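Local coordinates for protein alcohol dehydrogenase, zinc-containing (Thermotoga maritima, PDB 1VJ0) that is probably a zinc-containing oxidoreductase that interconverts alcohols and carbonyl compounds, at residues Gly113-Cys118 with Tyr125-Arg130; Lys131-Asn136 with Ile153-Glu158; Ala280-Ser285 with Pro305-Val310; Tyr184-Glu189 with Phe293-Gly298. One frame throughout, in Å; residues are numbered along the deposited sequence. Where two conformers were deposited one is given.

Contact 1 (Gly113-Cys118 with Tyr125-Arg130). With ZN (zinc ion), chain E.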
loop_
_atom_site.group_PDB
_atom_site.type_symbol
_atom_site.label_atom_id
_atom_site.label_comp_id
_atom_site.label_asym_id
_atom_site.label_seq_id
_atom_site.Cartn_x
_atom_site.Cartn_y
_atom_site.Cartn_z
ATOM N N GLY A 113 -10.836 -7.222 20.852
ATOM C CA GLY A 113 -11.470 -6.048 20.319
ATOM C C GLY A 113 -11.225 -4.761 21.083
ATOM O O GLY A 113 -11.928 -3.785 20.825
ATOM N N GLU A 114 -10.188 -4.729 21.931
ATOM C CA GLU A 114 -9.894 -3.613 22.840
ATOM C C GLU A 114 -8.412 -3.199 22.885
ATOM O O GLU A 114 -8.089 -2.112 23.342
ATOM C CB GLU A 114 -10.387 -3.953 24.242
ATOM C CG GLU A 114 -11.889 -4.201 24.242
ATOM C CD GLU A 114 -12.459 -4.213 25.620
ATOM O OE1 GLU A 114 -11.857 -4.918 26.473
ATOM O OE2 GLU A 114 -13.494 -3.520 25.834
ATOM N N CYS A 115 -7.504 -4.036 22.394
ATOM C CA CYS A 115 -6.103 -3.759 22.583
ATOM C C CYS A 115 -5.516 -2.977 21.412
ATOM O O CYS A 115 -6.196 -2.701 20.406
ATOM C CB CYS A 115 -5.336 -5.056 22.791
ATOM S SG CYS A 115 -5.228 -6.018 21.305
ATOM N N TYR A 116 -4.248 -2.638 21.546
ATOM C CA TYR A 116 -3.489 -1.949 20.512
ATOM C C TYR A 116 -3.601 -2.660 19.171
ATOM O O TYR A 116 -3.773 -2.028 18.135
ATOM C CB TYR A 116 -2.020 -1.847 20.895
ATOM C CG TYR A 116 -1.107 -1.216 19.849
ATOM C CD1 TYR A 116 -0.956 0.173 19.759
ATOM C CD2 TYR A 116 -0.453 -1.994 18.929
ATOM C CE1 TYR A 116 -0.145 0.739 18.803
ATOM C CE2 TYR A 116 0.340 -1.444 17.970
ATOM C CZ TYR A 116 0.515 -0.091 17.901
ATOM O OH TYR A 116 1.385 0.432 16.944
ATOM N N TRP A 117 -3.455 -3.981 19.189
ATOM C CA TRP A 117 -3.440 -4.707 17.940
ATOM C C TRP A 117 -4.816 -4.797 17.310
ATOM O O TRP A 117 -4.922 -4.668 16.068
ATOM C CB TRP A 117 -2.796 -6.077 18.089
ATOM C CG TRP A 117 -1.323 -6.024 18.326
ATOM C CD1 TRP A 117 -0.332 -5.940 17.390
ATOM C CD2 TRP A 117 -0.664 -6.029 19.594
ATOM N NE1 TRP A 117 0.900 -5.920 18.004
ATOM C CE2 TRP A 117 0.732 -5.990 19.349
ATOM C CE3 TRP A 117 -1.111 -6.093 20.931
ATOM C CZ2 TRP A 117 1.679 -5.963 20.378
ATOM C CZ3 TRP A 117 -0.146 -6.062 21.961
ATOM C CH2 TRP A 117 1.208 -6.039 21.667
ATOM N N CYS A 118 -5.840 -5.066 18.117
ATOM C CA CYS A 118 -7.198 -5.126 17.621
ATOM C C CYS A 118 -7.689 -3.735 17.159
ATOM O O CYS A 118 -8.405 -3.638 16.194
ATOM C CB CYS A 118 -8.134 -5.638 18.680
ATOM S SG CYS A 118 -7.913 -7.399 19.148
ATOM N N TYR A 125 -4.838 -10.763 14.511
ATOM C CA TYR A 125 -4.125 -12.058 14.627
ATOM C C TYR A 125 -3.027 -11.927 15.679
ATOM O O TYR A 125 -2.549 -12.939 16.243
ATOM C CB TYR A 125 -3.586 -12.531 13.235
ATOM C CG TYR A 125 -3.020 -11.440 12.381
ATOM C CD1 TYR A 125 -3.828 -10.676 11.530
ATOM C CD2 TYR A 125 -1.683 -11.106 12.472
ATOM C CE1 TYR A 125 -3.298 -9.615 10.816
ATOM C CE2 TYR A 125 -1.146 -10.067 11.748
ATOM C CZ TYR A 125 -1.959 -9.312 10.949
ATOM O OH TYR A 125 -1.346 -8.275 10.281
ATOM N N LEU A 126 -2.586 -10.693 15.964
ATOM C CA LEU A 126 -1.546 -10.465 17.004
ATOM C C LEU A 126 -2.065 -10.140 18.434
ATOM O O LEU A 126 -1.287 -9.856 19.346
ATOM C CB LEU A 126 -0.530 -9.395 16.574
ATOM C CG LEU A 126 0.151 -9.614 15.226
ATOM C CD1 LEU A 126 1.076 -8.485 14.814
ATOM C CD2 LEU A 126 0.845 -10.929 15.230
ATOM N N CYS A 127 -3.361 -10.218 18.630
ATOM C CA CYS A 127 -3.966 -9.890 19.914
ATOM C C CYS A 127 -3.367 -10.833 20.976
ATOM O O CYS A 127 -3.324 -12.033 20.786
ATOM C CB CYS A 127 -5.457 -10.100 19.802
ATOM S SG CYS A 127 -6.337 -9.968 21.381
ATOM N N PRO A 128 -2.838 -10.302 22.061
ATOM C CA PRO A 128 -2.287 -11.173 23.102
ATOM C C PRO A 128 -3.368 -11.948 23.896
ATOM O O PRO A 128 -3.023 -12.770 24.721
ATOM C CB PRO A 128 -1.541 -10.193 24.018
ATOM C CG PRO A 128 -2.241 -8.842 23.799
ATOM C CD PRO A 128 -2.757 -8.880 22.399
ATOM N N ASN A 129 -4.649 -11.654 23.683
ATOM C CA ASN A 129 -5.717 -12.227 24.492
ATOM C C ASN A 129 -6.535 -13.154 23.628
ATOM O O ASN A 129 -7.696 -13.392 23.902
ATOM C CB ASN A 129 -6.629 -11.107 25.013
ATOM C CG ASN A 129 -5.886 -10.067 25.864
ATOM O OD1 ASN A 129 -5.267 -10.420 26.847
ATOM N ND2 ASN A 129 -5.986 -8.767 25.491
ATOM N N ARG A 130 -5.940 -13.650 22.554
ATOM C CA ARG A 130 -6.649 -14.457 21.532
ATOM C C ARG A 130 -7.013 -15.857 22.083
ATOM O O ARG A 130 -6.166 -16.562 22.636
ATOM C CB ARG A 130 -5.745 -14.567 20.297
ATOM C CG ARG A 130 -6.324 -15.168 19.061
ATOM C CD ARG A 130 -5.429 -14.991 17.799
ATOM N NE ARG A 130 -5.915 -15.888 16.793
ATOM C CZ ARG A 130 -5.517 -17.155 16.648
ATOM N NH1 ARG A 130 -4.548 -17.679 17.410
ATOM N NH2 ARG A 130 -6.098 -17.897 15.731
HETATM ZN ZN ZN E . -6.921 -7.651 21.238
#
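Cys115, Cys118 and Cys127 converge on one zinc ion, their SG atoms lying 2.4, 2.3 and 2.4 Å from the metal, and Cys112 supplies the fourth thiolate. This site corresponds to the structural-zinc lobe of zinc alcohol dehydrogenases. The tight part continues beside the metal, where CB of Leu126 sits over one face of the Trp117 indole, 4.0 Å from the centroid of its five-membered ring and 29° off the normal, a CH-pi contact. Trp117 turns CG beside its backbone N (chi1 -70°), which lays the indole against Leu126 and Pro128. Pro128, though exposed, still packs obliquely on the benzo part, with its CD 3.6 Å from Trp117 CE3. Trp117 NE1 donates a hydrogen bond to Arg290 O of a second subunit, so the ring bridges lobe and interface. Toward solvent the contact thins: Asn129 is exposed and makes no close contact with residues 113-118, but packs on Cys112. Backbone N-H groups support the sulfurs. Cys118 N reaches Cys115 SG in a nearly straight N-cap bond (170°), and Asn129 N donates to Cys127 SG at 3.3 Å. Such bonds would be expected to temper the thiolate charge, while four sulfur ligands are consistent with a structural role.

Contact 2 (Lys131-Asn136 with Ile153-Glu158)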
loop_
_atom_site.group_PDB
_atom_site.type_symbol
_atom_site.label_atom_id
_atom_site.label_comp_id
_atom_site.label_asym_id
_atom_site.label_seq_id
_atom_site.Cartn_x
_atom_site.Cartn_y
_atom_site.Cartn_z
ATOM N N LYS A 131 -8.296 -16.181 21.983
ATOM C CA LYS A 131 -8.916 -17.375 22.556
ATOM C C LYS A 131 -9.286 -18.295 21.384
ATOM O O LYS A 131 -10.006 -17.863 20.467
ATOM C CB LYS A 131 -10.210 -17.003 23.285
ATOM C CG LYS A 131 -10.020 -16.252 24.567
ATOM C CD LYS A 131 -11.368 -16.051 25.252
ATOM N N VAL A 132 -8.799 -19.523 21.401
ATOM C CA VAL A 132 -8.918 -20.436 20.240
ATOM C C VAL A 132 -9.545 -21.749 20.693
ATOM O O VAL A 132 -9.019 -22.400 21.601
ATOM C CB VAL A 132 -7.534 -20.695 19.576
ATOM C CG1 VAL A 132 -7.635 -21.541 18.321
ATOM C CG2 VAL A 132 -6.860 -19.358 19.227
ATOM N N TYR A 133 -10.689 -22.088 20.078
ATOM C CA TYR A 133 -11.339 -23.395 20.227
ATOM C C TYR A 133 -10.335 -24.497 20.009
ATOM O O TYR A 133 -9.505 -24.423 19.102
ATOM C CB TYR A 133 -12.540 -23.573 19.261
ATOM C CG TYR A 133 -13.631 -22.536 19.502
ATOM C CD1 TYR A 133 -14.398 -22.559 20.656
ATOM C CD2 TYR A 133 -13.838 -21.500 18.597
ATOM C CE1 TYR A 133 -15.356 -21.565 20.935
ATOM C CE2 TYR A 133 -14.830 -20.549 18.837
ATOM C CZ TYR A 133 -15.578 -20.572 19.999
ATOM O OH TYR A 133 -16.527 -19.612 20.227
ATOM N N GLY A 134 -10.350 -25.453 20.925
ATOM C CA GLY A 134 -9.538 -26.660 20.819
ATOM C C GLY A 134 -8.048 -26.491 21.082
ATOM O O GLY A 134 -7.303 -27.473 20.932
ATOM N N ILE A 135 -7.608 -25.282 21.481
ATOM C CA ILE A 135 -6.186 -24.977 21.755
ATOM C C ILE A 135 -5.960 -24.447 23.189
ATOM O O ILE A 135 -5.243 -25.073 23.989
ATOM C CB ILE A 135 -5.597 -24.030 20.663
ATOM C CG1 ILE A 135 -5.777 -24.673 19.278
ATOM C CG2 ILE A 135 -4.102 -23.729 20.923
ATOM C CD1 ILE A 135 -4.922 -24.089 18.198
ATOM N N ASN A 136 -6.572 -23.319 23.539
ATOM C CA ASN A 136 -6.327 -22.737 24.876
ATOM C C ASN A 136 -7.610 -22.569 25.679
ATOM O O ASN A 136 -7.663 -21.823 26.635
ATOM C CB ASN A 136 -5.519 -21.417 24.784
ATOM C CG ASN A 136 -6.232 -20.287 24.032
ATOM O OD1 ASN A 136 -7.416 -20.363 23.671
ATOM N ND2 ASN A 136 -5.480 -19.191 23.807
ATOM N N ILE A 153 -20.365 -28.190 19.643
ATOM C CA ILE A 153 -19.532 -27.147 20.222
ATOM C C ILE A 153 -20.435 -25.963 20.589
ATOM O O ILE A 153 -21.462 -25.720 19.935
ATOM C CB ILE A 153 -18.402 -26.718 19.222
ATOM C CG1 ILE A 153 -17.378 -25.792 19.891
ATOM C CG2 ILE A 153 -19.021 -26.046 17.983
ATOM C CD1 ILE A 153 -16.134 -25.599 19.047
ATOM N N VAL A 154 -20.091 -25.269 21.672
ATOM C CA VAL A 154 -20.759 -24.040 22.037
ATOM C C VAL A 154 -19.882 -22.871 21.607
ATOM O O VAL A 154 -18.746 -22.743 22.069
ATOM C CB VAL A 154 -20.985 -23.952 23.554
ATOM C CG1 VAL A 154 -21.638 -22.619 23.930
ATOM C CG2 VAL A 154 -21.838 -25.152 24.030
ATOM N N LEU A 155 -20.390 -22.035 20.708
ATOM C CA LEU A 155 -19.643 -20.883 20.188
ATOM C C LEU A 155 -20.100 -19.637 20.959
ATOM O O LEU A 155 -21.302 -19.405 21.147
ATOM C CB LEU A 155 -19.906 -20.697 18.677
ATOM C CG LEU A 155 -19.593 -21.818 17.705
ATOM C CD1 LEU A 155 -19.830 -21.284 16.322
ATOM C CD2 LEU A 155 -18.174 -22.290 17.821
ATOM N N ASP A 156 -19.150 -18.858 21.448
ATOM C CA ASP A 156 -19.439 -17.584 22.111
ATOM C C ASP A 156 -20.060 -16.582 21.125
ATOM O O ASP A 156 -19.805 -16.661 19.947
ATOM C CB ASP A 156 -18.150 -16.938 22.595
ATOM C CG ASP A 156 -17.564 -17.565 23.855
ATOM O OD1 ASP A 156 -18.277 -17.806 24.851
ATOM O OD2 ASP A 156 -16.344 -17.810 23.935
ATOM N N PRO A 157 -20.784 -15.575 21.620
ATOM C CA PRO A 157 -21.406 -14.565 20.749
ATOM C C PRO A 157 -20.393 -13.802 19.937
ATOM O O PRO A 157 -20.693 -13.336 18.849
ATOM C CB PRO A 157 -22.173 -13.653 21.736
ATOM C CG PRO A 157 -21.589 -13.920 23.101
ATOM C CD PRO A 157 -21.109 -15.347 23.038
ATOM N N GLU A 158 -19.177 -13.697 20.444
ATOM C CA GLU A 158 -18.122 -12.941 19.778
ATOM C C GLU A 158 -17.524 -13.679 18.580
ATOM O O GLU A 158 -16.738 -13.101 17.836
ATOM C CB GLU A 158 -17.002 -12.635 20.770
ATOM C CG GLU A 158 -17.432 -11.706 21.872
ATOM C CD GLU A 158 -18.034 -12.411 23.057
ATOM O OE1 GLU A 158 -18.110 -13.644 23.064
ATOM O OE2 GLU A 158 -18.439 -11.702 23.990
#
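Tyr133 reaches from the loop after strand 131-132 to Leu155 and Asp156 at the end of strand 152-155, within the GroES-like domain that carries the zinc sites of this family. The nearest pair of CA atoms, in Tyr133 and Leu155, is 8.7 Å apart, so a side chain spans the gap between the backbones.

The apolar contacts gather round the phenol ring. Leu155 CD2 lies over one face, 4.1 Å from the ring centroid and 24° off the normal, a CH-pi contact displaced toward the rim; its nearest ring atom is Tyr133 CZ. With CG anti to its own carbonyl carbon (chi1 -58°), Leu155 runs CD1 out along the extended chain, and the second branch, CD2, turns onto the ring. Ile153 touches nearer the root of the tyrosine, its CD1 standing 3.9 Å from Tyr133 CD1 in an oblique approach. Ile153 and Leu155 also pack against strands 45-54 and 103-106, which places the ring beside the core of the domain's sheet.

Polar contacts lie at the phenol end and in the turn that carries the ring. Tyr133 OH is hydrogen-bonded to Thr159 OG1, and the Asp156 carboxylate makes a salt bridge with Arg137. Within residues 131-136, Asn136 OD1 accepts from Val132 N at 2.8 Å, while Val132 O takes the N-H groups of both Ile135 and Asn136; these bonds close the turn behind the tyrosine. The bond across the contact also uses the phenol oxygen and arrives at the ring's edge, near its plane: Asp156 N donates to Tyr133 OH over 3.0 Å, with an angle of 152° at the hydrogen.

Contact 3 (Ala280-Ser285 with Pro305-Val310)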
loop_
_atom_site.group_PDB
_atom_site.type_symbol
_atom_site.label_atom_id
_atom_site.label_comp_id
_atom_site.label_asym_id
_atom_site.label_seq_id
_atom_site.Cartn_x
_atom_site.Cartn_y
_atom_site.Cartn_z
ATOM N N ALA A 280 14.911 -24.129 5.759
ATOM C CA ALA A 280 14.365 -23.777 4.439
ATOM C C ALA A 280 14.820 -22.389 3.962
ATOM O O ALA A 280 14.925 -22.164 2.783
ATOM C CB ALA A 280 12.849 -23.863 4.456
ATOM N N LEU A 281 15.023 -21.438 4.887
ATOM C CA LEU A 281 15.426 -20.093 4.512
ATOM C C LEU A 281 16.783 -20.092 3.851
ATOM O O LEU A 281 17.091 -19.170 3.100
ATOM C CB LEU A 281 15.462 -19.134 5.738
ATOM C CG LEU A 281 14.123 -18.453 6.030
ATOM C CD1 LEU A 281 13.024 -19.470 6.291
ATOM C CD2 LEU A 281 14.343 -17.521 7.207
ATOM N N LEU A 282 17.619 -21.071 4.166
ATOM C CA LEU A 282 18.946 -21.132 3.556
ATOM C C LEU A 282 18.841 -21.333 2.041
ATOM O O LEU A 282 19.579 -20.704 1.290
ATOM C CB LEU A 282 19.839 -22.237 4.160
ATOM C CG LEU A 282 20.002 -22.271 5.705
ATOM C CD1 LEU A 282 21.091 -23.198 6.105
ATOM C CD2 LEU A 282 20.240 -20.929 6.298
ATOM N N GLU A 283 17.929 -22.182 1.595
ATOM C CA GLU A 283 17.687 -22.322 0.135
ATOM C C GLU A 283 16.797 -21.223 -0.481
ATOM O O GLU A 283 17.134 -20.640 -1.503
ATOM C CB GLU A 283 17.106 -23.692 -0.164
ATOM C CG GLU A 283 16.490 -23.720 -1.540
ATOM C CD GLU A 283 16.142 -25.095 -2.037
ATOM O OE1 GLU A 283 15.856 -26.003 -1.204
ATOM O OE2 GLU A 283 16.147 -25.232 -3.293
ATOM N N GLY A 284 15.688 -20.918 0.156
ATOM C CA GLY A 284 14.783 -19.912 -0.338
ATOM C C GLY A 284 15.446 -18.573 -0.599
ATOM O O GLY A 284 15.164 -17.935 -1.611
ATOM N N SER A 285 16.324 -18.151 0.312
ATOM C CA SER A 285 17.001 -16.843 0.210
ATOM C C SER A 285 17.796 -16.768 -1.072
ATOM O O SER A 285 17.820 -15.741 -1.750
ATOM C CB SER A 285 17.920 -16.627 1.432
ATOM O OG SER A 285 17.185 -16.518 2.656
ATOM N N PRO A 305 18.766 -21.742 15.846
ATOM C CA PRO A 305 18.977 -20.641 14.931
ATOM C C PRO A 305 19.669 -21.098 13.651
ATOM O O PRO A 305 20.459 -22.042 13.686
ATOM C CB PRO A 305 19.867 -19.673 15.741
ATOM C CG PRO A 305 20.430 -20.436 16.766
ATOM C CD PRO A 305 19.468 -21.537 17.126
ATOM N N VAL A 306 19.368 -20.443 12.544
ATOM C CA VAL A 306 20.016 -20.738 11.261
ATOM C C VAL A 306 21.012 -19.639 10.934
ATOM O O VAL A 306 20.823 -18.497 11.344
ATOM C CB VAL A 306 19.002 -20.864 10.082
ATOM C CG1 VAL A 306 18.076 -22.057 10.336
ATOM C CG2 VAL A 306 18.221 -19.599 9.875
ATOM N N PRO A 307 22.078 -19.989 10.230
ATOM C CA PRO A 307 23.110 -19.024 9.842
ATOM C C PRO A 307 22.598 -18.129 8.724
ATOM O O PRO A 307 22.457 -18.556 7.583
ATOM C CB PRO A 307 24.299 -19.907 9.390
ATOM C CG PRO A 307 23.721 -21.257 9.124
ATOM C CD PRO A 307 22.401 -21.368 9.802
ATOM N N PHE A 308 22.248 -16.901 9.081
ATOM C CA PHE A 308 21.653 -15.987 8.135
ATOM C C PHE A 308 22.670 -15.010 7.619
ATOM O O PHE A 308 23.340 -14.354 8.399
ATOM C CB PHE A 308 20.536 -15.223 8.818
ATOM C CG PHE A 308 19.628 -14.519 7.867
ATOM C CD1 PHE A 308 19.941 -13.242 7.409
ATOM C CD2 PHE A 308 18.451 -15.102 7.470
ATOM C CE1 PHE A 308 19.097 -12.578 6.558
ATOM C CE2 PHE A 308 17.595 -14.449 6.621
ATOM C CZ PHE A 308 17.936 -13.156 6.140
ATOM N N LYS A 309 22.760 -14.906 6.282
ATOM C CA LYS A 309 23.680 -13.997 5.634
ATOM C C LYS A 309 22.995 -12.645 5.381
ATOM O O LYS A 309 22.288 -12.454 4.396
ATOM C CB LYS A 309 24.127 -14.574 4.303
ATOM C CG LYS A 309 24.877 -15.868 4.426
ATOM C CD LYS A 309 25.429 -16.314 3.099
ATOM C CE LYS A 309 26.107 -17.689 3.327
ATOM N NZ LYS A 309 26.646 -18.264 2.057
ATOM N N VAL A 310 23.245 -11.707 6.276
ATOM C CA VAL A 310 22.526 -10.448 6.248
ATOM C C VAL A 310 22.809 -9.620 4.994
ATOM O O VAL A 310 21.894 -9.074 4.416
ATOM C CB VAL A 310 22.822 -9.615 7.486
ATOM C CG1 VAL A 310 22.157 -8.218 7.387
ATOM C CG2 VAL A 310 22.399 -10.400 8.731
#
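Leu282 swings its CG out anti to the carbonyl carbon (chi1 -52°); CD1 continues the extended chain, and the other branch, CD2, is the one that meets the strand of residues 306-308. There this single methyl touches two residues: Val306 CB at 4.0 Å, and Pro307, whose ring CD is 4.1 Å away. The Pro307 carbonyl oxygen comes closer still, 3.5 Å from Leu282 CD2, in a van der Waals contact. The leucine and valine side chains run antiparallel alongside each other. Helix and strand segments run at 29° to one another with their axes 8.9 Å apart, so Leu282 does most of the bridging. Both elements belong to the Rossmann-type domain, which in this family binds the nucleotide cofactor. Helix 280-287 packs on its parallel sheet through Tyr294, while Val306 and Phe308 pair antiparallel with a strand of a second subunit, a beta pairing that crosses the interface. Phe308 also meets Phe308 of that subunit, with ring planes at about 30°. Deeper in, Ser285 OG is turned back to its own helix and donates to Leu281 O at 2.7 Å; Ser285 N reaches the same oxygen from the opposite face of the carbonyl plane. The Phe308 ring passes this hydroxyl obliquely, with CE2 4.5 Å from Ser285 OG.

Contact 4 (Tyr184-Glu189 with Phe293-Gly298)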
loop_
_atom_site.group_PDB
_atom_site.type_symbol
_atom_site.label_atom_id
_atom_site.label_comp_id
_atom_site.label_asym_id
_atom_site.label_seq_id
_atom_site.Cartn_x
_atom_site.Cartn_y
_atom_site.Cartn_z
ATOM N N TYR A 184 -3.454 -18.006 3.021
ATOM C CA TYR A 184 -4.024 -16.768 2.517
ATOM C C TYR A 184 -3.334 -15.548 3.116
ATOM O O TYR A 184 -2.933 -14.617 2.390
ATOM C CB TYR A 184 -5.588 -16.702 2.599
ATOM C CG TYR A 184 -5.963 -15.433 1.913
ATOM C CD1 TYR A 184 -5.959 -15.362 0.540
ATOM C CD2 TYR A 184 -6.147 -14.271 2.633
ATOM C CE1 TYR A 184 -6.150 -14.164 -0.112
ATOM C CE2 TYR A 184 -6.361 -13.059 1.984
ATOM C CZ TYR A 184 -6.349 -13.017 0.627
ATOM O OH TYR A 184 -6.523 -11.804 0.009
ATOM N N HIS A 185 -3.199 -15.510 4.432
ATOM C CA HIS A 185 -2.532 -14.426 5.119
ATOM C C HIS A 185 -1.176 -14.161 4.431
ATOM O O HIS A 185 -0.759 -13.013 4.164
ATOM C CB HIS A 185 -2.364 -14.822 6.616
ATOM C CG HIS A 185 -1.712 -13.784 7.478
ATOM N ND1 HIS A 185 -1.602 -13.924 8.851
ATOM C CD2 HIS A 185 -1.214 -12.565 7.189
ATOM C CE1 HIS A 185 -0.998 -12.859 9.350
ATOM N NE2 HIS A 185 -0.766 -12.005 8.362
ATOM N N ALA A 186 -0.462 -15.232 4.147
ATOM C CA ALA A 186 0.868 -15.104 3.586
ATOM C C ALA A 186 0.911 -14.413 2.264
ATOM O O ALA A 186 1.837 -13.657 1.982
ATOM C CB ALA A 186 1.466 -16.466 3.417
ATOM N N PHE A 187 -0.058 -14.736 1.419
ATOM C CA PHE A 187 -0.224 -14.118 0.104
ATOM C C PHE A 187 -0.774 -12.714 0.188
ATOM O O PHE A 187 -0.345 -11.830 -0.587
ATOM C CB PHE A 187 -1.093 -15.013 -0.774
ATOM C CG PHE A 187 -0.346 -16.189 -1.350
ATOM C CD1 PHE A 187 -0.229 -17.375 -0.646
ATOM C CD2 PHE A 187 0.222 -16.113 -2.637
ATOM C CE1 PHE A 187 0.489 -18.462 -1.178
ATOM C CE2 PHE A 187 0.909 -17.178 -3.187
ATOM C CZ PHE A 187 1.070 -18.376 -2.414
ATOM N N ASP A 188 -1.651 -12.476 1.154
ATOM C CA ASP A 188 -2.286 -11.169 1.334
ATOM C C ASP A 188 -1.261 -10.123 1.741
ATOM O O ASP A 188 -1.480 -8.947 1.519
ATOM C CB ASP A 188 -3.345 -11.263 2.428
ATOM C CG ASP A 188 -4.298 -10.126 2.426
ATOM O OD1 ASP A 188 -4.976 -9.886 1.394
ATOM O OD2 ASP A 188 -4.469 -9.448 3.463
ATOM N N GLU A 189 -0.150 -10.538 2.346
ATOM C CA GLU A 189 0.885 -9.567 2.757
ATOM C C GLU A 189 1.706 -9.011 1.572
ATOM O O GLU A 189 2.355 -7.981 1.699
ATOM C CB GLU A 189 1.833 -10.201 3.778
ATOM C CG GLU A 189 1.211 -10.457 5.122
ATOM C CD GLU A 189 0.717 -9.172 5.781
ATOM O OE1 GLU A 189 1.445 -8.152 5.806
ATOM O OE2 GLU A 189 -0.435 -9.158 6.210
ATOM N N PHE A 293 9.986 -11.033 -2.321
ATOM C CA PHE A 293 9.201 -11.124 -1.083
ATOM C C PHE A 293 9.088 -12.548 -0.564
ATOM O O PHE A 293 8.717 -13.467 -1.262
ATOM C CB PHE A 293 7.825 -10.495 -1.362
ATOM C CG PHE A 293 7.036 -10.160 -0.148
ATOM C CD1 PHE A 293 6.409 -11.150 0.561
ATOM C CD2 PHE A 293 6.839 -8.853 0.214
ATOM C CE1 PHE A 293 5.641 -10.847 1.663
ATOM C CE2 PHE A 293 6.042 -8.538 1.294
ATOM C CZ PHE A 293 5.456 -9.564 2.026
ATOM N N TYR A 294 9.478 -12.766 0.679
ATOM C CA TYR A 294 9.515 -14.096 1.236
ATOM C C TYR A 294 8.602 -14.135 2.471
ATOM O O TYR A 294 8.951 -13.573 3.483
ATOM C CB TYR A 294 10.943 -14.375 1.637
ATOM C CG TYR A 294 11.369 -15.801 1.888
ATOM C CD1 TYR A 294 10.474 -16.872 1.966
ATOM C CD2 TYR A 294 12.704 -16.079 1.940
ATOM C CE1 TYR A 294 10.928 -18.174 2.192
ATOM C CE2 TYR A 294 13.162 -17.377 2.146
ATOM C CZ TYR A 294 12.261 -18.419 2.264
ATOM O OH TYR A 294 12.770 -19.689 2.432
ATOM N N SER A 295 7.447 -14.797 2.378
ATOM C CA SER A 295 6.535 -14.990 3.482
ATOM C C SER A 295 6.920 -16.278 4.150
ATOM O O SER A 295 6.937 -17.326 3.512
ATOM C CB SER A 295 5.062 -15.116 3.050
ATOM O OG SER A 295 4.519 -13.821 2.775
ATOM N N VAL A 296 7.188 -16.191 5.446
ATOM C CA VAL A 296 7.600 -17.324 6.236
ATOM C C VAL A 296 6.458 -17.708 7.170
ATOM O O VAL A 296 6.170 -17.017 8.145
ATOM C CB VAL A 296 8.898 -17.024 6.998
ATOM C CG1 VAL A 296 9.332 -18.226 7.733
ATOM C CG2 VAL A 296 9.969 -16.563 6.032
ATOM N N ALA A 297 5.831 -18.841 6.882
ATOM C CA ALA A 297 4.581 -19.236 7.572
ATOM C C ALA A 297 4.589 -20.653 8.138
ATOM O O ALA A 297 3.688 -20.988 8.860
ATOM C CB ALA A 297 3.399 -19.054 6.671
ATOM N N GLY A 298 5.596 -21.478 7.846
ATOM C CA GLY A 298 5.498 -22.915 8.218
ATOM C C GLY A 298 6.136 -23.227 9.557
ATOM O O GLY A 298 5.660 -24.076 10.293
#
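Ser295 and Ala186 make the polar link between the end of helix 170-188 and strand 292-296 of the parallel Rossmann-type sheet. Ser295 OG donates to Ala186 O over 2.8 Å. The donor stands 25° out of the carbonyl plane and the C=O...donor angle is 128°, so the hydroxyl comes in from the side of the oxygen. With chi1 at -79°, OG lies anti to the carbonyl carbon of its own residue, which directs it across to the helix. Ser295 OG also lies in the plane of the Phe293 ring, at its edge.

Van der Waals contacts flank this bond. Ala186 CB meets Ser295 CB at 3.9 Å, and these residues contain the nearest CA pair, 5.7 Å apart; side chains this small let the helix come close to the strand. Three residues beyond Ala186, Glu189 meets Phe293, whose CZ comes to 3.5 Å from Glu189 O and 4.1 Å from Glu189 CB. The carbonyl oxygen's approach to the ring is oblique. The glutamate chain then bends, and its carboxylate leads away from the strand toward His185, where OE2 lies in the plane of the imidazole at its edge.

On the sheet, Ser295 and Phe293 pair through their backbones with strand 268-273, and Ala186 also touches Leu272 of that strand. The contact is buried, and the serine bond implies that a hydroxyl and a helix carbonyl satisfy each other where the helix closes on the sheet.

How the contacts relate
Contacts 1 and 2 belong to the GroES-like part of the chain and adjoin, Arg130 O lying 3.0 Å from Asn136 ND2 in a probable hydrogen bond. Contacts 3 and 4 share the Rossmann-type sheet region, where Tyr294 of strand 292-296 packs its hydroxyl end against helix 280-287. Contacts 1 and 4 connect the two parts, as Tyr125 CD2 lies 3.6 Å from His185 CE1. Contact 1, partly buried, relies on metal ligation; contacts 2 and 4 are buried and each is crossed by one hydrogen bond. Contact 3 is mainly buried but has exposed Pro307 at its margin, and its cross-contact packing is apolar. Contacts 1, 3 and 4 all touch the second subunit.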